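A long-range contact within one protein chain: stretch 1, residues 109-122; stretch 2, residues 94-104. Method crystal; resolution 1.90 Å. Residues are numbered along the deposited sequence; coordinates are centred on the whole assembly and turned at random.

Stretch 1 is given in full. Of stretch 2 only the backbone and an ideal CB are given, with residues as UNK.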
# COMPACT_ATOMS: atom_id res chain seq x y z
N MET A 109 0.93 -17.96 10.90
CA MET A 109 0.91 -16.63 10.27
C MET A 109 2.33 -16.13 10.04
O MET A 109 2.61 -15.49 9.03
CB MET A 109 0.09 -15.63 11.09
CG MET A 109 -1.36 -16.07 11.34
SD MET A 109 -2.28 -16.45 9.81
CE MET A 109 -2.34 -14.80 9.07
N ILE A 110 3.25 -16.49 10.94
CA ILE A 110 4.65 -16.08 10.79
C ILE A 110 5.39 -16.97 9.80
O ILE A 110 6.06 -16.47 8.88
CB ILE A 110 5.33 -16.07 12.17
CG1 ILE A 110 4.78 -14.91 13.02
CG2 ILE A 110 6.84 -15.98 12.02
CD1 ILE A 110 5.38 -14.84 14.41
N THR A 111 5.27 -18.30 9.95
CA THR A 111 6.00 -19.19 9.05
C THR A 111 5.56 -19.05 7.60
O THR A 111 6.36 -19.25 6.68
CB THR A 111 5.85 -20.65 9.48
OG1 THR A 111 4.52 -21.09 9.20
CG2 THR A 111 6.12 -20.79 10.95
N ASP A 112 4.28 -18.73 7.36
CA ASP A 112 3.80 -18.58 5.98
C ASP A 112 4.08 -17.20 5.40
O ASP A 112 3.74 -16.95 4.24
CB ASP A 112 2.30 -18.89 5.92
CG ASP A 112 2.00 -20.37 6.10
OD1 ASP A 112 1.71 -20.81 7.24
OD2 ASP A 112 2.06 -21.10 5.10
N SER A 113 4.67 -16.30 6.19
CA SER A 113 4.99 -14.93 5.81
C SER A 113 6.48 -14.68 5.64
O SER A 113 6.87 -13.55 5.34
CB SER A 113 4.53 -13.92 6.89
OG SER A 113 3.26 -14.19 7.39
N LEU A 114 7.32 -15.65 5.96
CA LEU A 114 8.75 -15.39 5.97
C LEU A 114 9.31 -15.76 4.61
O LEU A 114 8.73 -16.56 3.87
CB LEU A 114 9.46 -16.17 7.09
CG LEU A 114 9.49 -17.68 7.14
CD1 LEU A 114 10.62 -18.24 6.26
CD2 LEU A 114 9.65 -18.16 8.60
N HIS A 115 10.43 -15.14 4.26
CA HIS A 115 11.10 -15.49 3.02
C HIS A 115 12.28 -16.42 3.25
O HIS A 115 12.59 -17.24 2.38
CB HIS A 115 11.59 -14.23 2.29
CG HIS A 115 12.18 -14.52 0.95
ND1 HIS A 115 11.43 -14.95 -0.12
CD2 HIS A 115 13.46 -14.47 0.51
CE1 HIS A 115 12.22 -15.14 -1.16
NE2 HIS A 115 13.46 -14.85 -0.81
N ALA A 116 12.96 -16.28 4.39
CA ALA A 116 14.10 -17.13 4.69
C ALA A 116 14.11 -17.43 6.18
O ALA A 116 13.86 -16.55 7.01
CB ALA A 116 15.42 -16.48 4.25
N TYR A 117 14.37 -18.69 6.52
CA TYR A 117 14.34 -19.17 7.89
C TYR A 117 15.69 -19.79 8.23
O TYR A 117 16.22 -20.59 7.45
CB TYR A 117 13.22 -20.21 8.07
CG TYR A 117 13.20 -20.87 9.44
CD1 TYR A 117 13.69 -22.17 9.61
CD2 TYR A 117 12.71 -20.19 10.55
CE1 TYR A 117 13.68 -22.77 10.87
CE2 TYR A 117 12.70 -20.79 11.81
CZ TYR A 117 13.18 -22.08 11.96
OH TYR A 117 13.18 -22.69 13.19
N PHE A 118 16.22 -19.42 9.40
CA PHE A 118 17.55 -19.83 9.85
C PHE A 118 17.49 -20.39 11.27
O PHE A 118 16.75 -19.89 12.12
CB PHE A 118 18.54 -18.65 9.81
CG PHE A 118 18.65 -18.01 8.47
CD1 PHE A 118 17.87 -16.90 8.15
CD2 PHE A 118 19.50 -18.54 7.51
CE1 PHE A 118 17.97 -16.32 6.90
CE2 PHE A 118 19.60 -17.96 6.26
CZ PHE A 118 18.84 -16.86 5.96
N GLU A 119 18.30 -21.41 11.52
CA GLU A 119 18.51 -21.90 12.88
C GLU A 119 19.98 -21.92 13.28
O GLU A 119 20.29 -22.36 14.39
CB GLU A 119 17.88 -23.29 13.06
CG GLU A 119 16.35 -23.28 13.08
CD GLU A 119 15.77 -24.64 13.41
OE1 GLU A 119 16.55 -25.50 13.80
OE2 GLU A 119 14.54 -24.84 13.28
N ASP A 120 20.88 -21.44 12.43
CA ASP A 120 22.29 -21.37 12.78
C ASP A 120 22.87 -20.10 12.17
O ASP A 120 22.48 -19.70 11.07
CB ASP A 120 23.07 -22.60 12.29
CG ASP A 120 24.55 -22.54 12.62
OD1 ASP A 120 25.31 -23.35 12.06
OD2 ASP A 120 24.96 -21.69 13.45
N TRP A 121 23.81 -19.48 12.88
CA TRP A 121 24.34 -18.21 12.37
C TRP A 121 25.24 -18.43 11.16
O TRP A 121 25.30 -17.57 10.28
CB TRP A 121 25.06 -17.45 13.49
CG TRP A 121 24.10 -16.85 14.48
CD1 TRP A 121 23.95 -17.19 15.79
CD2 TRP A 121 23.13 -15.83 14.22
NE1 TRP A 121 22.96 -16.43 16.37
CE2 TRP A 121 22.43 -15.60 15.42
CE3 TRP A 121 22.79 -15.08 13.09
CZ2 TRP A 121 21.41 -14.65 15.52
CZ3 TRP A 121 21.77 -14.13 13.20
CH2 TRP A 121 21.10 -13.93 14.40
N ASN A 122 25.92 -19.59 11.07
CA ASN A 122 26.74 -19.81 9.88
C ASN A 122 25.89 -19.88 8.62
O ASN A 122 26.35 -19.49 7.53
CB ASN A 122 27.59 -21.07 10.06
CG ASN A 122 28.67 -20.88 11.11
OD1 ASN A 122 28.55 -21.35 12.24
ND2 ASN A 122 29.73 -20.16 10.74
N UNK A 94 8.42 -5.84 2.82
CA UNK A 94 9.80 -6.10 3.19
C UNK A 94 10.01 -7.61 3.30
O UNK A 94 9.27 -8.26 4.05
CB UNK A 94 10.16 -5.40 4.50
N UNK A 95 10.99 -8.19 2.60
CA UNK A 95 11.28 -9.62 2.82
C UNK A 95 11.60 -9.86 4.29
O UNK A 95 12.34 -9.10 4.91
CB UNK A 95 12.44 -10.09 1.94
N UNK A 96 10.99 -10.89 4.86
CA UNK A 96 11.20 -11.22 6.26
C UNK A 96 12.15 -12.40 6.37
O UNK A 96 11.91 -13.46 5.79
CB UNK A 96 9.87 -11.53 6.95
N UNK A 97 13.24 -12.21 7.12
CA UNK A 97 14.11 -13.29 7.54
C UNK A 97 13.90 -13.56 9.02
O UNK A 97 13.71 -12.63 9.81
CB UNK A 97 15.57 -12.96 7.25
N UNK A 98 13.94 -14.83 9.40
CA UNK A 98 13.63 -15.21 10.77
C UNK A 98 14.70 -16.16 11.29
O UNK A 98 15.12 -17.08 10.57
CB UNK A 98 12.25 -15.85 10.86
N UNK A 99 15.14 -15.92 12.52
CA UNK A 99 16.09 -16.77 13.21
C UNK A 99 15.43 -17.29 14.47
O UNK A 99 14.89 -16.51 15.26
CB UNK A 99 17.38 -16.02 13.53
N UNK A 100 15.45 -18.60 14.67
CA UNK A 100 14.85 -19.15 15.90
C UNK A 100 15.93 -19.83 16.73
O UNK A 100 16.48 -20.85 16.29
CB UNK A 100 13.73 -20.14 15.57
N UNK A 101 16.27 -19.30 17.90
CA UNK A 101 17.31 -19.95 18.73
C UNK A 101 16.91 -21.32 19.25
O UNK A 101 17.79 -22.09 19.66
CB UNK A 101 17.66 -19.06 19.92
N UNK A 102 15.62 -21.66 19.23
CA UNK A 102 15.12 -22.91 19.82
C UNK A 102 14.76 -23.97 18.79
O UNK A 102 14.79 -25.15 19.12
CB UNK A 102 13.89 -22.62 20.68
N UNK A 103 14.40 -23.58 17.57
CA UNK A 103 13.93 -24.55 16.60
C UNK A 103 12.57 -25.14 16.89
O UNK A 103 12.24 -26.20 16.35
CB UNK A 103 14.95 -25.69 16.49
N UNK A 104 11.77 -24.48 17.72
CA UNK A 104 10.45 -25.00 18.06
C UNK A 104 9.43 -24.66 16.97
O UNK A 104 9.76 -24.02 15.96
CB UNK A 104 9.99 -24.44 19.41

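At position 94 nothing of stretch 1 lies within 5.5 Å of the ideal CB, so the contact sets no preference; the residue is Lys94. Position 95 has phi -57° and psi 133°, angles that proline tolerates, and its CB sits 4.2 Å from His115 CB. A compact apolar residue would suit, and Pro95 fills the place.

From position 96 the chain runs parallel to strand 116-118. The carbonyl at 96 accepts a short bond from His115 N (2.7 Å to the O of 96) and a weak one from Ala116 N (3.3 Å to the same O). Its CB points sideways, 4.1 Å from Leu114 CA, where a modest aliphatic such as valine, isoleucine or leucine would fit. It is Val96, whose CG1 lies 4.2 Å from Leu114 CB. A water joins Val96 N to Ser113 O.

Position 97 pairs with Ala116, and its CB lies 4.1 Å from Phe118 CE1, on the sheet face that carries Ala116 and Phe118. The small alanine leaves space for a long apolar chain: methionine, leucine or isoleucine. Met97 passes its CG 3.8 Å from Ala116 CB and brings its CE to 3.6 Å from Phe118 CE1.

Position 98 faces the other side, with Leu114 CD2 4.1 Å from its CB and Tyr117 CD2 at 4.4 Å. Ile110 adds to this apolar pocket, so a branched aliphatic is favoured. Leu98 places CD2 3.7 Å from Ile110 CG2 and 3.9 Å from Leu114 CD2. Its backbone is held at both ends, Leu98 N to Ala116 O at 2.9 Å and Phe118 N to Leu98 O at 2.8 Å.

Position 99 returns to the face of Phe118, and its CB is 4.4 Å from Trp121 CH2. The exposed indole face invites a flat ring, although a large aliphatic could also cover it. Phe99, chi1 t, stacks face-to-face on the six-membered ring of Trp121, centroids 3.9 Å apart and planes at 14°, while its CD2 lies 3.9 Å from Phe118 CB.

At position 100 the amide N donates to Phe118 O (3.1 Å), and Tyr117 OH stands 3.5 Å from the CB, favouring a small residue such as serine or alanine. Ser100 OG accepts a hydrogen bond from the backbone N of position 103, 3.2 Å away.

Positions 101 and 102 point away from stretch 1 and are unconstrained by it; they are Pro101 and Thr102.

Position 103 has phi 70°, and an ideal CB would stand only 3.1 Å from Glu119 OE1. Both features favour glycine, and Gly103 lets its CA approach Glu119 OE2 to 3.4 Å.

Position 104 points away; Glu104 is poorly ordered.

Stretch 2 94-104: KPVMLFSPTGE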
# COMPACT_ATOMS: atom_id res chain seq x y z
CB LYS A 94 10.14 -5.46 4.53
CG LYS A 94 9.67 -4.03 4.60
CD LYS A 94 10.46 -3.23 3.65
CE LYS A 94 10.21 -1.71 3.89
NZ LYS A 94 10.89 -0.99 2.77
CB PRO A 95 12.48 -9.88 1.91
CG PRO A 95 12.23 -8.94 0.73
CD PRO A 95 11.74 -7.65 1.45
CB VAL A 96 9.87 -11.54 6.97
CG1 VAL A 96 10.15 -12.17 8.33
CG2 VAL A 96 9.04 -10.29 7.13
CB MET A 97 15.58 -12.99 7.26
CG MET A 97 15.95 -12.99 5.75
SD MET A 97 17.45 -12.03 5.54
CE MET A 97 18.79 -13.18 5.45
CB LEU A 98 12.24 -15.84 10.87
CG LEU A 98 11.61 -15.97 12.26
CD1 LEU A 98 11.17 -14.61 12.78
CD2 LEU A 98 10.44 -16.95 12.25
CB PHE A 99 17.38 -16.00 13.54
CG PHE A 99 18.42 -16.85 14.24
CD1 PHE A 99 18.47 -16.91 15.61
CD2 PHE A 99 19.35 -17.58 13.51
CE1 PHE A 99 19.41 -17.71 16.26
CE2 PHE A 99 20.30 -18.37 14.15
CZ PHE A 99 20.33 -18.43 15.52
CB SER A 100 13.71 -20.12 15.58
OG SER A 100 13.18 -20.73 16.75
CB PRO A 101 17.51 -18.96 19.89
CG PRO A 101 16.92 -17.65 19.42
CD PRO A 101 15.80 -18.03 18.49
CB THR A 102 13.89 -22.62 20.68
OG1 THR A 102 12.74 -22.48 19.83
CG2 THR A 102 14.08 -21.34 21.47
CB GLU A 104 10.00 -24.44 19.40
CG GLU A 104 10.63 -25.16 20.55
CD GLU A 104 10.42 -24.42 21.84
OE1 GLU A 104 9.40 -23.71 21.95
OE2 GLU A 104 11.27 -24.56 22.75
O HOH W 1 8.58 -12.31 3.80
O HOH W 2 18.81 -22.27 16.84
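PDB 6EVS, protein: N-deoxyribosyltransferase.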